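Local coordinates for protein probable oxidoreductase (Pseudomonas aeruginosa, PDB 4B7C) that probably acts as an NADP-dependent oxidoreductase of the medium-chain dehydrogenase/reductase family, combining a GroES-like domain with a Rossmann-fold domain, at residues B[20-26]-B[316-321]; B[35-40]-B[84-88]; B[139-144]-B[283-287]. One frame throughout, in Å; residues are numbered along the deposited sequence.

Overall arrangement
The three contacts are spread over a two-part chain and do not touch one another. Interaction 1 brings the loop before strand 26-32 against helix 316-321, closing a span of almost 300 residues that contains the other two contacts. Interaction 2, a surface contact, lies within the GroES-like N-terminal region, about 32 Å from interaction 1 between centres. Interaction 3 joins helix 132-145 to the loop following the last strand of the Rossmann sheet. Its centre is about 32 Å from interaction 1, across the chain's centre, and about 30 Å from interaction 2, whose nearest atoms are about 14 Å away. The Rossmann fold probably holds the NADP cofactor.

Interaction 1 (B[20-26]-B[316-321]); sequences LPGRDTF and FPETLL
Phe316 drives the edge of its ring into a face of Phe26, a T-shaped pair with centroids 5.0 Å apart and planes at 68°. The probing atom is Phe316 CE2, which sits over the centre of the Phe26 ring and comes within 3.7 Å of Phe26 CZ. On the opposite face of Phe26 lies the methyl CG2 of Thr25, so the ring is sandwiched between its own neighbour in sequence and the helix. Leu320 meets the same ring obliquely, its CD2 4.0 Å from Phe26 CZ, while Pro317 CB makes a looser approach. At the exposed side of these apolar contacts, Arg23 bends at chi2 (-63°) and chi3 to bring its guanidinium over to the helix. There Arg23 NH1 donates to Glu318 OE1 at 3.1 Å, the single salt bridge between the two segments. OE1 lies near the guanidinium plane, yet the donor arrives from well above the carboxylate plane, 70° out of it, so the two groups are held at one point and not as a flat bidentate pair. Toward the other end, Leu321 slides past Pro21 in the opposite direction, with Leu321 CD2 4.0 Å from Pro21 CG and 3.3 Å from Pro21 O. Gly22 N donates to Thr25 OG1 at 2.8 Å, a bond within the loop that leads to Phe26. Tyr11 of strand 7-13 meets both phenylalanines, Met58 and Met54 of helix 53-58 touch Phe26 and Phe316 respectively, and Phe316 also packs on Leu334 of strand 331-335.

Interaction 2 (B[35-40]-B[84-88]); sequences EPAEGQ and VSKHP
The imidazole of His87 turns its edge to Gly39, with CD2 3.5 Å from Gly39 O and that oxygen near the ring plane. The same ring forms an edge-to-face pair with Phe90, and its ND1 is hydrogen-bonded to the backbone N of Gly89. A second flat group, the side-chain amide of Gln40, stays on its own segment: Gln40 OE1 accepts from Ala37 N at 2.9 Å, the N-H coming in from above the plane of the amide carbonyl. The amide bridges the ends of a type II beta turn from Ala37 to Gln40, and His87 lies beside it; within the turn Gly39 takes the positive phi (77°) that glycine tolerates easily. The turn is joined to Lys86, just beyond strand 77-85, by two backbone bonds, Gly39 N to Lys86 O at 2.8 Å and Lys86 N to Gln40 O at 2.9 Å. They prolong the antiparallel pairing of strands 41-49 and 77-85, though irregularly, since Gln40 N turns back to Ala37 O. With CG of Lys86 anti to the carbonyl carbon (chi1 -71°), the side chain runs extended beyond CG along the turn, passing Ala37 O with its CB, until NZ reaches Pro36 O at 2.7 Å, nearly along the C=O axis. Pro36 meanwhile crosses Val84 at about a right angle, its CG 3.5 Å from Val84 CG1. On the strand side, Ser85 OG accepts from His87 N in an ST turn and is also hydrogen-bonded to Phe90 O. Chemically, a lysine ammonium is used here to bind a backbone carbonyl. Glu35 OE2, 4.5 Å from Lys86 NZ, is too far for a salt bridge but would probably help favour the positive charge near this partly exposed surface.

Interaction 3 (B[139-144]-B[283-287]); sequences FALLDV and YAQRF
Tyr283 lies alongside Phe139 at the margin of the Rossmann fold, where the loop leaving strand 274-277, the last strand of the parallel sheet within this chain, meets helix 132-145. The side chains slide past each other in opposite directions, their rings nearly parallel (16°) but displaced so far that little of one lies over the other. Each ring instead receives the other's methylene: Phe139 CB stands 3.7 Å from the centroid of the Tyr283 ring, and Tyr283 CB is over a face of Phe139, a reciprocal pair of CH-pi contacts. The far end of the tyrosine reaches one helical turn along to Asp143, where Tyr283 OH donates to Asp143 OD2 at 2.6 Å, on the anti side of the carboxylate and 23° out of its plane. Asp143 can meet it because its CG is anti to its own backbone N (chi1 -169°). Val144 CG2 also touches the hydroxyl. Three residues on, Arg286 ends a 3-10 turn, its N bonded back to Tyr283 O. Its guanidinium presents an edge to Asp143, forming a long salt bridge, NH1 to OD1 3.6 Å, while a water links NH2 and OD1 through weak bonds. One face of the group covers Phe139 CE1, the two planes steeply inclined. OD2 thus serves the hydroxyl and OD1 the arginine. Arg286 O lies at the edge of the Phe139 ring, 3.4 Å from CZ. Phe287, opening helix 287-299, takes Ala284 CA over one ring face and finishes the contact with CD1 3.8 Å from Phe139 CE2.

Interaction 1 (B[20-26]-B[316-321])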
ATOM      1  N   LEU B  20      13.429  15.021 -20.271  1.00 61.82           N
ATOM      2  CA  LEU B  20      12.874  16.356 -20.096  1.00 62.72           C
ATOM      3  C   LEU B  20      12.249  16.817 -21.417  1.00 61.94           C
ATOM      4  O   LEU B  20      12.816  16.577 -22.475  1.00 64.19           O
ATOM      5  CB  LEU B  20      13.969  17.361 -19.655  1.00 63.03           C
ATOM      6  CG  LEU B  20      13.627  18.459 -18.657  1.00 64.01           C
ATOM      7  CD1 LEU B  20      13.203  17.916 -17.300  1.00 62.26           C
ATOM      8  CD2 LEU B  20      14.787  19.442 -18.518  1.00 63.94           C
ATOM      9  N   PRO B  21      11.065  17.465 -21.364  1.00 60.52           N
ATOM     10  CA  PRO B  21      10.500  17.992 -22.603  1.00 60.76           C
ATOM     11  C   PRO B  21      11.349  19.126 -23.129  1.00 59.92           C
ATOM     12  O   PRO B  21      11.890  19.934 -22.360  1.00 57.13           O
ATOM     13  CB  PRO B  21       9.089  18.476 -22.213  1.00 60.95           C
ATOM     14  CG  PRO B  21       9.036  18.473 -20.731  1.00 60.64           C
ATOM     15  CD  PRO B  21      10.196  17.696 -20.199  1.00 59.80           C
ATOM     16  N   GLY B  22      11.403  19.207 -24.445  1.00 63.20           N
ATOM     17  CA  GLY B  22      12.323  20.100 -25.096  1.00 64.63           C
ATOM     18  C   GLY B  22      11.591  21.016 -26.035  1.00 65.61           C
ATOM     19  O   GLY B  22      10.358  21.173 -25.964  1.00 72.27           O
ATOM     20  N   ARG B  23      12.351  21.642 -26.920  1.00 64.64           N
ATOM     21  CA  ARG B  23      11.787  22.667 -27.774  1.00 61.32           C
ATOM     22  C   ARG B  23      11.043  22.083 -28.969  1.00 59.57           C
ATOM     23  O   ARG B  23      10.315  22.818 -29.614  1.00 62.92           O
ATOM     24  CB  ARG B  23      12.819  23.723 -28.189  1.00 63.30           C
ATOM     25  CG  ARG B  23      13.352  24.555 -27.025  1.00 65.66           C
ATOM     26  CD  ARG B  23      12.274  25.406 -26.313  1.00 68.34           C
ATOM     27  NE  ARG B  23      11.889  26.609 -27.059  1.00 68.56           N
ATOM     28  CZ  ARG B  23      11.209  27.633 -26.543  1.00 67.83           C
ATOM     29  NH1 ARG B  23      10.847  27.662 -25.259  1.00 65.56           N
ATOM     30  NH2 ARG B  23      10.907  28.657 -27.325  1.00 69.19           N
ATOM     31  N   ASP B  24      11.195  20.786 -29.248  1.00 54.34           N
ATOM     32  CA  ASP B  24      10.490  20.134 -30.367  1.00 56.01           C
ATOM     33  C   ASP B  24       9.271  19.323 -29.845  1.00 49.76           C
ATOM     34  O   ASP B  24       8.517  18.740 -30.625  1.00 47.77           O
ATOM     35  CB  ASP B  24      11.444  19.230 -31.200  1.00 61.87           C
ATOM     36  CG  ASP B  24      12.335  20.011 -32.239  1.00 65.39           C
ATOM     37  OD1 ASP B  24      12.472  21.196 -31.981  1.00 70.14           O
ATOM     38  OD2 ASP B  24      12.927  19.481 -33.281  1.00 72.12           O
ATOM     39  N   THR B  25       9.069  19.309 -28.529  1.00 47.28           N
ATOM     40  CA  THR B  25       7.994  18.522 -27.906  1.00 45.86           C
ATOM     41  C   THR B  25       6.616  19.065 -28.293  1.00 45.05           C
ATOM     42  O   THR B  25       5.689  18.296 -28.561  1.00 47.13           O
ATOM     43  CB  THR B  25       8.123  18.513 -26.372  1.00 46.21           C
ATOM     44  OG1 THR B  25       9.430  18.019 -26.006  1.00 47.18           O
ATOM     45  CG2 THR B  25       7.066  17.617 -25.769  1.00 48.09           C
ATOM     46  N   PHE B  26       6.505  20.389 -28.346  1.00 44.64           N
ATOM     47  CA  PHE B  26       5.248  21.054 -28.713  1.00 45.01           C
ATOM     48  C   PHE B  26       5.338  21.838 -30.014  1.00 46.18           C
ATOM     49  O   PHE B  26       6.395  22.333 -30.379  1.00 49.04           O
ATOM     50  CB  PHE B  26       4.799  21.999 -27.609  1.00 42.73           C
ATOM     51  CG  PHE B  26       4.676  21.346 -26.273  1.00 40.69           C
ATOM     52  CD1 PHE B  26       3.581  20.555 -25.984  1.00 41.25           C
ATOM     53  CD2 PHE B  26       5.643  21.531 -25.307  1.00 39.99           C
ATOM     54  CE1 PHE B  26       3.463  19.947 -24.756  1.00 40.62           C
ATOM     55  CE2 PHE B  26       5.534  20.929 -24.072  1.00 42.15           C
ATOM     56  CZ  PHE B  26       4.440  20.134 -23.791  1.00 40.67           C
ATOM     57  N   PHE B 316       4.702  29.078 -22.884  1.00 41.04           N
ATOM     58  CA  PHE B 316       4.338  27.778 -22.290  1.00 40.40           C
ATOM     59  C   PHE B 316       5.479  26.723 -22.192  1.00 39.65           C
ATOM     60  O   PHE B 316       5.766  26.233 -21.096  1.00 38.22           O
ATOM     61  CB  PHE B 316       3.112  27.181 -23.001  1.00 39.47           C
ATOM     62  CG  PHE B 316       2.834  25.755 -22.619  1.00 39.10           C
ATOM     63  CD1 PHE B 316       2.366  25.449 -21.363  1.00 39.97           C
ATOM     64  CD2 PHE B 316       3.121  24.717 -23.495  1.00 41.48           C
ATOM     65  CE1 PHE B 316       2.159  24.135 -20.990  1.00 40.18           C
ATOM     66  CE2 PHE B 316       2.917  23.391 -23.137  1.00 41.96           C
ATOM     67  CZ  PHE B 316       2.430  23.100 -21.871  1.00 40.03           C
ATOM     68  N   PRO B 317       6.121  26.369 -23.321  1.00 41.26           N
ATOM     69  CA  PRO B 317       7.200  25.352 -23.262  1.00 43.03           C
ATOM     70  C   PRO B 317       8.299  25.667 -22.272  1.00 43.72           C
ATOM     71  O   PRO B 317       8.771  24.757 -21.596  1.00 50.92           O
ATOM     72  CB  PRO B 317       7.773  25.347 -24.691  1.00 42.39           C
ATOM     73  CG  PRO B 317       6.669  25.863 -25.535  1.00 42.67           C
ATOM     74  CD  PRO B 317       5.973  26.898 -24.685  1.00 41.76           C
ATOM     75  N   GLU B 318       8.744  26.925 -22.225  1.00 44.90           N
ATOM     76  CA  GLU B 318       9.824  27.306 -21.305  1.00 45.49           C
ATOM     77  C   GLU B 318       9.302  27.314 -19.892  1.00 46.91           C
ATOM     78  O   GLU B 318       9.972  26.817 -18.992  1.00 47.32           O
ATOM     79  CB  GLU B 318      10.457  28.673 -21.613  1.00 48.05           C
ATOM     80  CG  GLU B 318       9.575  29.891 -21.714  1.00 47.74           C
ATOM     81  CD  GLU B 318       9.234  30.263 -23.144  1.00 47.18           C
ATOM     82  OE1 GLU B 318       8.692  29.367 -23.810  1.00 48.56           O
ATOM     83  OE2 GLU B 318       9.483  31.421 -23.612  1.00 51.05           O
ATOM     84  N   THR B 319       8.132  27.928 -19.711  1.00 44.44           N
ATOM     85  CA  THR B 319       7.535  28.072 -18.387  1.00 41.43           C
ATOM     86  C   THR B 319       7.276  26.715 -17.763  1.00 42.01           C
ATOM     87  O   THR B 319       7.479  26.532 -16.572  1.00 42.89           O
ATOM     88  CB  THR B 319       6.229  28.892 -18.431  1.00 42.45           C
ATOM     89  OG1 THR B 319       6.471  30.173 -19.041  1.00 43.79           O
ATOM     90  CG2 THR B 319       5.686  29.077 -17.023  1.00 40.54           C
ATOM     91  N   LEU B 320       6.875  25.760 -18.588  1.00 43.25           N
ATOM     92  CA  LEU B 320       6.690  24.374 -18.139  1.00 45.41           C
ATOM     93  C   LEU B 320       7.945  23.748 -17.503  1.00 47.86           C
ATOM     94  O   LEU B 320       7.837  23.001 -16.531  1.00 43.81           O
ATOM     95  CB  LEU B 320       6.210  23.492 -19.300  1.00 46.71           C
ATOM     96  CG  LEU B 320       5.752  22.073 -18.898  1.00 49.45           C
ATOM     97  CD1 LEU B 320       4.676  22.099 -17.817  1.00 52.39           C
ATOM     98  CD2 LEU B 320       5.269  21.237 -20.072  1.00 50.39           C
ATOM     99  N   LEU B 321       9.118  24.045 -18.065  1.00 49.56           N
ATOM    100  CA  LEU B 321      10.403  23.538 -17.539  1.00 47.88           C
ATOM    101  C   LEU B 321      10.708  24.042 -16.145  1.00 48.16           C
ATOM    102  O   LEU B 321      11.309  23.321 -15.345  1.00 49.87           O
ATOM    103  CB  LEU B 321      11.564  23.907 -18.457  1.00 48.86           C
ATOM    104  CG  LEU B 321      11.480  23.176 -19.802  1.00 51.29           C
ATOM    105  CD1 LEU B 321      12.726  23.373 -20.645  1.00 55.28           C
ATOM    106  CD2 LEU B 321      11.200  21.688 -19.627  1.00 51.26           C
TER

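Interaction 2 (B[35-40]-B[84-88])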
ATOM      1  N   GLU B  35     -17.202  27.928 -33.847  1.00 48.19           N
ATOM      2  CA  GLU B  35     -18.376  28.286 -33.031  1.00 48.97           C
ATOM      3  C   GLU B  35     -18.806  27.050 -32.250  1.00 42.20           C
ATOM      4  O   GLU B  35     -18.660  25.945 -32.737  1.00 39.34           O
ATOM      5  CB  GLU B  35     -19.504  28.884 -33.909  1.00 53.74           C
ATOM      6  CG  GLU B  35     -20.070  28.000 -34.986  1.00 58.12           C
ATOM      7  CD  GLU B  35     -21.141  28.711 -35.819  1.00 61.38           C
ATOM      8  OE1 GLU B  35     -20.771  29.777 -36.329  1.00 63.93           O
ATOM      9  OE2 GLU B  35     -22.316  28.248 -35.981  1.00 65.73           O
ATOM     10  N   PRO B  36     -19.296  27.227 -31.013  1.00 39.47           N
ATOM     11  CA  PRO B  36     -19.752  26.028 -30.318  1.00 37.43           C
ATOM     12  C   PRO B  36     -20.981  25.431 -30.973  1.00 34.91           C
ATOM     13  O   PRO B  36     -21.890  26.155 -31.390  1.00 36.14           O
ATOM     14  CB  PRO B  36     -20.099  26.539 -28.914  1.00 37.84           C
ATOM     15  CG  PRO B  36     -20.460  27.965 -29.120  1.00 37.61           C
ATOM     16  CD  PRO B  36     -19.554  28.440 -30.222  1.00 38.22           C
ATOM     17  N   ALA B  37     -21.016  24.111 -31.025  1.00 33.72           N
ATOM     18  CA  ALA B  37     -22.217  23.394 -31.428  1.00 33.52           C
ATOM     19  C   ALA B  37     -23.126  23.220 -30.219  1.00 32.84           C
ATOM     20  O   ALA B  37     -22.744  23.504 -29.087  1.00 31.23           O
ATOM     21  CB  ALA B  37     -21.862  22.027 -32.005  1.00 33.32           C
ATOM     22  N   GLU B  38     -24.296  22.657 -30.464  1.00 33.46           N
ATOM     23  CA  GLU B  38     -25.213  22.312 -29.407  1.00 35.83           C
ATOM     24  C   GLU B  38     -24.562  21.424 -28.330  1.00 34.09           C
ATOM     25  O   GLU B  38     -23.813  20.490 -28.626  1.00 38.50           O
ATOM     26  CB  GLU B  38     -26.447  21.656 -30.012  1.00 37.36           C
ATOM     27  CG  GLU B  38     -27.552  21.350 -29.031  1.00 39.16           C
ATOM     28  CD  GLU B  38     -28.226  22.570 -28.448  1.00 40.27           C
ATOM     29  OE1 GLU B  38     -28.032  23.704 -28.959  1.00 40.15           O
ATOM     30  OE2 GLU B  38     -28.958  22.362 -27.466  1.00 41.29           O
ATOM     31  N   GLY B  39     -24.845  21.734 -27.070  1.00 32.15           N
ATOM     32  CA  GLY B  39     -24.255  21.017 -25.928  1.00 31.36           C
ATOM     33  C   GLY B  39     -22.816  21.403 -25.641  1.00 30.37           C
ATOM     34  O   GLY B  39     -22.158  20.819 -24.776  1.00 31.55           O
ATOM     35  N   GLN B  40     -22.329  22.418 -26.348  1.00 30.71           N
ATOM     36  CA  GLN B  40     -20.974  22.927 -26.119  1.00 30.86           C
ATOM     37  C   GLN B  40     -20.969  24.352 -25.574  1.00 31.40           C
ATOM     38  O   GLN B  40     -21.959  25.082 -25.668  1.00 30.46           O
ATOM     39  CB  GLN B  40     -20.162  22.879 -27.418  1.00 31.58           C
ATOM     40  CG  GLN B  40     -20.036  21.483 -28.028  1.00 32.12           C
ATOM     41  CD  GLN B  40     -19.089  21.468 -29.225  1.00 34.37           C
ATOM     42  OE1 GLN B  40     -18.946  22.469 -29.919  1.00 33.69           O
ATOM     43  NE2 GLN B  40     -18.469  20.325 -29.486  1.00 31.41           N
ATOM     44  N   VAL B  84     -19.886  32.187 -25.091  1.00 31.88           N
ATOM     45  CA  VAL B  84     -21.098  31.647 -25.697  1.00 32.43           C
ATOM     46  C   VAL B  84     -21.393  30.293 -25.095  1.00 33.62           C
ATOM     47  O   VAL B  84     -20.502  29.443 -25.022  1.00 33.09           O
ATOM     48  CB  VAL B  84     -20.982  31.432 -27.224  1.00 32.83           C
ATOM     49  CG1 VAL B  84     -22.218  30.709 -27.738  1.00 33.60           C
ATOM     50  CG2 VAL B  84     -20.753  32.747 -27.954  1.00 33.59           C
ATOM     51  N   SER B  85     -22.647  30.083 -24.713  1.00 30.47           N
ATOM     52  CA  SER B  85     -23.102  28.785 -24.229  1.00 31.36           C
ATOM     53  C   SER B  85     -24.284  28.232 -25.005  1.00 31.96           C
ATOM     54  O   SER B  85     -25.275  28.919 -25.234  1.00 32.26           O
ATOM     55  CB  SER B  85     -23.494  28.840 -22.761  1.00 31.61           C
ATOM     56  OG  SER B  85     -24.029  27.587 -22.359  1.00 30.77           O
ATOM     57  N   LYS B  86     -24.145  26.977 -25.428  1.00 31.62           N
ATOM     58  CA  LYS B  86     -25.271  26.189 -25.961  1.00 31.68           C
ATOM     59  C   LYS B  86     -25.515  24.968 -25.068  1.00 31.93           C
ATOM     60  O   LYS B  86     -25.802  23.873 -25.533  1.00 33.26           O
ATOM     61  CB  LYS B  86     -25.012  25.795 -27.413  1.00 32.77           C
ATOM     62  CG  LYS B  86     -25.111  26.977 -28.367  1.00 33.26           C
ATOM     63  CD  LYS B  86     -24.768  26.572 -29.787  1.00 33.65           C
ATOM     64  CE  LYS B  86     -24.752  27.774 -30.712  1.00 32.91           C
ATOM     65  NZ  LYS B  86     -24.217  27.397 -32.027  1.00 32.15           N
ATOM     66  N   HIS B  87     -25.334  25.191 -23.773  1.00 32.89           N
ATOM     67  CA  HIS B  87     -25.445  24.169 -22.739  1.00 32.11           C
ATOM     68  C   HIS B  87     -26.224  24.765 -21.588  1.00 30.01           C
ATOM     69  O   HIS B  87     -25.866  25.832 -21.094  1.00 29.16           O
ATOM     70  CB  HIS B  87     -24.052  23.742 -22.273  1.00 31.45           C
ATOM     71  CG  HIS B  87     -24.044  22.521 -21.382  1.00 32.74           C
ATOM     72  ND1 HIS B  87     -24.531  22.539 -20.135  1.00 33.21           N
ATOM     73  CD2 HIS B  87     -23.570  21.232 -21.594  1.00 32.29           C
ATOM     74  CE1 HIS B  87     -24.389  21.329 -19.577  1.00 33.29           C
ATOM     75  NE2 HIS B  87     -23.795  20.529 -20.472  1.00 34.55           N
ATOM     76  N   PRO B  88     -27.296  24.089 -21.147  1.00 31.63           N
ATOM     77  CA  PRO B  88     -28.194  24.655 -20.106  1.00 33.72           C
ATOM     78  C   PRO B  88     -27.557  24.870 -18.725  1.00 33.16           C
ATOM     79  O   PRO B  88     -28.078  25.623 -17.922  1.00 35.72           O
ATOM     80  CB  PRO B  88     -29.324  23.631 -19.998  1.00 33.01           C
ATOM     81  CG  PRO B  88     -28.884  22.427 -20.741  1.00 34.59           C
ATOM     82  CD  PRO B  88     -27.689  22.735 -21.571  1.00 32.55           C
TER

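Interaction 3 (B[139-144]-B[283-287])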
ATOM      1  N   PHE B 139      -8.796  16.495   0.090  1.00 27.46           N
ATOM      2  CA  PHE B 139      -9.412  15.163   0.097  1.00 28.79           C
ATOM      3  C   PHE B 139      -8.403  14.042   0.372  1.00 28.54           C
ATOM      4  O   PHE B 139      -8.697  13.119   1.119  1.00 30.46           O
ATOM      5  CB  PHE B 139     -10.227  14.918  -1.175  1.00 29.25           C
ATOM      6  CG  PHE B 139     -11.474  15.745  -1.233  1.00 28.87           C
ATOM      7  CD1 PHE B 139     -12.509  15.501  -0.357  1.00 29.63           C
ATOM      8  CD2 PHE B 139     -11.587  16.795  -2.123  1.00 29.86           C
ATOM      9  CE1 PHE B 139     -13.649  16.286  -0.372  1.00 30.11           C
ATOM     10  CE2 PHE B 139     -12.721  17.591  -2.140  1.00 31.11           C
ATOM     11  CZ  PHE B 139     -13.752  17.337  -1.267  1.00 29.79           C
ATOM     12  N   ALA B 140      -7.219  14.146  -0.201  1.00 29.34           N
ATOM     13  CA  ALA B 140      -6.170  13.137   0.018  1.00 29.89           C
ATOM     14  C   ALA B 140      -5.789  13.058   1.492  1.00 31.55           C
ATOM     15  O   ALA B 140      -5.767  11.976   2.083  1.00 28.12           O
ATOM     16  CB  ALA B 140      -4.964  13.422  -0.845  1.00 28.57           C
ATOM     17  N   LEU B 141      -5.541  14.212   2.109  1.00 32.43           N
ATOM     18  CA  LEU B 141      -5.169  14.233   3.525  1.00 33.06           C
ATOM     19  C   LEU B 141      -6.299  13.763   4.408  1.00 33.36           C
ATOM     20  O   LEU B 141      -6.132  12.853   5.208  1.00 35.87           O
ATOM     21  CB  LEU B 141      -4.722  15.634   3.985  1.00 34.21           C
ATOM     22  CG  LEU B 141      -4.317  15.710   5.468  1.00 34.51           C
ATOM     23  CD1 LEU B 141      -3.049  14.889   5.697  1.00 33.08           C
ATOM     24  CD2 LEU B 141      -4.108  17.148   5.942  1.00 35.89           C
ATOM     25  N   LEU B 142      -7.456  14.386   4.263  1.00 33.46           N
ATOM     26  CA  LEU B 142      -8.559  14.167   5.199  1.00 32.70           C
ATOM     27  C   LEU B 142      -9.319  12.857   4.994  1.00 32.53           C
ATOM     28  O   LEU B 142      -9.707  12.200   5.963  1.00 32.52           O
ATOM     29  CB  LEU B 142      -9.537  15.346   5.162  1.00 33.48           C
ATOM     30  CG  LEU B 142      -8.940  16.716   5.527  1.00 35.37           C
ATOM     31  CD1 LEU B 142      -9.995  17.814   5.391  1.00 32.59           C
ATOM     32  CD2 LEU B 142      -8.331  16.696   6.923  1.00 35.24           C
ATOM     33  N   ASP B 143      -9.552  12.482   3.743  1.00 33.16           N
ATOM     34  CA  ASP B 143     -10.316  11.254   3.468  1.00 34.38           C
ATOM     35  C   ASP B 143      -9.444   9.989   3.472  1.00 33.79           C
ATOM     36  O   ASP B 143      -9.872   8.949   3.939  1.00 34.02           O
ATOM     37  CB  ASP B 143     -11.083  11.351   2.152  1.00 35.16           C
ATOM     38  CG  ASP B 143     -12.077  10.214   1.986  1.00 34.95           C
ATOM     39  OD1 ASP B 143     -13.031  10.146   2.792  1.00 35.43           O
ATOM     40  OD2 ASP B 143     -11.880   9.392   1.062  1.00 33.90           O
ATOM     41  N   VAL B 144      -8.217  10.093   2.976  1.00 34.05           N
ATOM     42  CA  VAL B 144      -7.318   8.933   2.899  1.00 34.03           C
ATOM     43  C   VAL B 144      -6.305   8.890   4.061  1.00 35.35           C
ATOM     44  O   VAL B 144      -6.125   7.856   4.715  1.00 37.08           O
ATOM     45  CB  VAL B 144      -6.588   8.901   1.544  1.00 33.08           C
ATOM     46  CG1 VAL B 144      -5.774   7.622   1.386  1.00 31.18           C
ATOM     47  CG2 VAL B 144      -7.593   9.063   0.410  1.00 32.15           C
ATOM     48  N   TYR B 283     -13.517  12.828  -6.215  1.00 29.85           N
ATOM     49  CA  TYR B 283     -14.225  13.564  -5.159  1.00 29.97           C
ATOM     50  C   TYR B 283     -15.097  14.724  -5.683  1.00 29.81           C
ATOM     51  O   TYR B 283     -15.594  15.524  -4.896  1.00 30.16           O
ATOM     52  CB  TYR B 283     -13.217  14.091  -4.124  1.00 30.05           C
ATOM     53  CG  TYR B 283     -12.556  13.006  -3.313  1.00 28.90           C
ATOM     54  CD1 TYR B 283     -11.435  12.341  -3.799  1.00 29.89           C
ATOM     55  CD2 TYR B 283     -13.068  12.609  -2.087  1.00 28.35           C
ATOM     56  CE1 TYR B 283     -10.818  11.329  -3.069  1.00 28.36           C
ATOM     57  CE2 TYR B 283     -12.463  11.594  -1.361  1.00 29.17           C
ATOM     58  CZ  TYR B 283     -11.333  10.957  -1.872  1.00 28.45           C
ATOM     59  OH  TYR B 283     -10.700   9.966  -1.150  1.00 28.91           O
ATOM     60  N   ALA B 284     -15.315  14.760  -6.993  1.00 29.57           N
ATOM     61  CA  ALA B 284     -16.046  15.851  -7.659  1.00 30.96           C
ATOM     62  C   ALA B 284     -17.362  16.215  -6.976  1.00 33.06           C
ATOM     63  O   ALA B 284     -17.664  17.386  -6.814  1.00 32.23           O
ATOM     64  CB  ALA B 284     -16.289  15.538  -9.138  1.00 30.04           C
ATOM     65  N   GLN B 285     -18.118  15.211  -6.560  1.00 33.55           N
ATOM     66  CA  GLN B 285     -19.411  15.440  -5.914  1.00 34.34           C
ATOM     67  C   GLN B 285     -19.308  16.186  -4.586  1.00 34.22           C
ATOM     68  O   GLN B 285     -20.284  16.750  -4.114  1.00 31.70           O
ATOM     69  CB  GLN B 285     -20.128  14.112  -5.695  1.00 34.21           C
ATOM     70  CG  GLN B 285     -21.561  14.201  -5.154  1.00 37.22           C
ATOM     71  CD  GLN B 285     -22.298  12.873  -5.082  1.00 37.18           C
ATOM     72  OE1 GLN B 285     -21.983  11.914  -5.794  1.00 43.09           O
ATOM     73  NE2 GLN B 285     -23.307  12.828  -4.231  1.00 34.97           N
ATOM     74  N   ARG B 286     -18.130  16.145  -3.984  1.00 33.62           N
ATOM     75  CA  ARG B 286     -17.909  16.765  -2.680  1.00 33.24           C
ATOM     76  C   ARG B 286     -17.154  18.088  -2.784  1.00 31.19           C
ATOM     77  O   ARG B 286     -16.866  18.707  -1.773  1.00 32.08           O
ATOM     78  CB  ARG B 286     -17.183  15.792  -1.754  1.00 35.53           C
ATOM     79  CG  ARG B 286     -18.060  14.614  -1.341  1.00 38.49           C
ATOM     80  CD  ARG B 286     -17.253  13.499  -0.696  1.00 41.82           C
ATOM     81  NE  ARG B 286     -16.656  13.920   0.577  1.00 45.34           N
ATOM     82  CZ  ARG B 286     -15.892  13.166   1.372  1.00 48.51           C
ATOM     83  NH1 ARG B 286     -15.595  11.910   1.054  1.00 46.78           N
ATOM     84  NH2 ARG B 286     -15.418  13.673   2.505  1.00 48.57           N
ATOM     85  N   PHE B 287     -16.858  18.524  -4.005  1.00 29.78           N
ATOM     86  CA  PHE B 287     -16.153  19.791  -4.216  1.00 31.71           C
ATOM     87  C   PHE B 287     -16.816  21.000  -3.527  1.00 32.70           C
ATOM     88  O   PHE B 287     -16.131  21.757  -2.860  1.00 31.78           O
ATOM     89  CB  PHE B 287     -15.949  20.100  -5.702  1.00 30.35           C
ATOM     90  CG  PHE B 287     -14.883  19.266  -6.377  1.00 32.87           C
ATOM     91  CD1 PHE B 287     -14.056  18.403  -5.655  1.00 32.45           C
ATOM     92  CD2 PHE B 287     -14.702  19.364  -7.752  1.00 33.28           C
ATOM     93  CE1 PHE B 287     -13.078  17.661  -6.297  1.00 34.19           C
ATOM     94  CE2 PHE B 287     -13.722  18.628  -8.400  1.00 34.61           C
ATOM     95  CZ  PHE B 287     -12.913  17.769  -7.671  1.00 33.62           C
TER
HETATM   96  O   HOH W   1     -12.882  13.515   3.688  1.00 61.95           O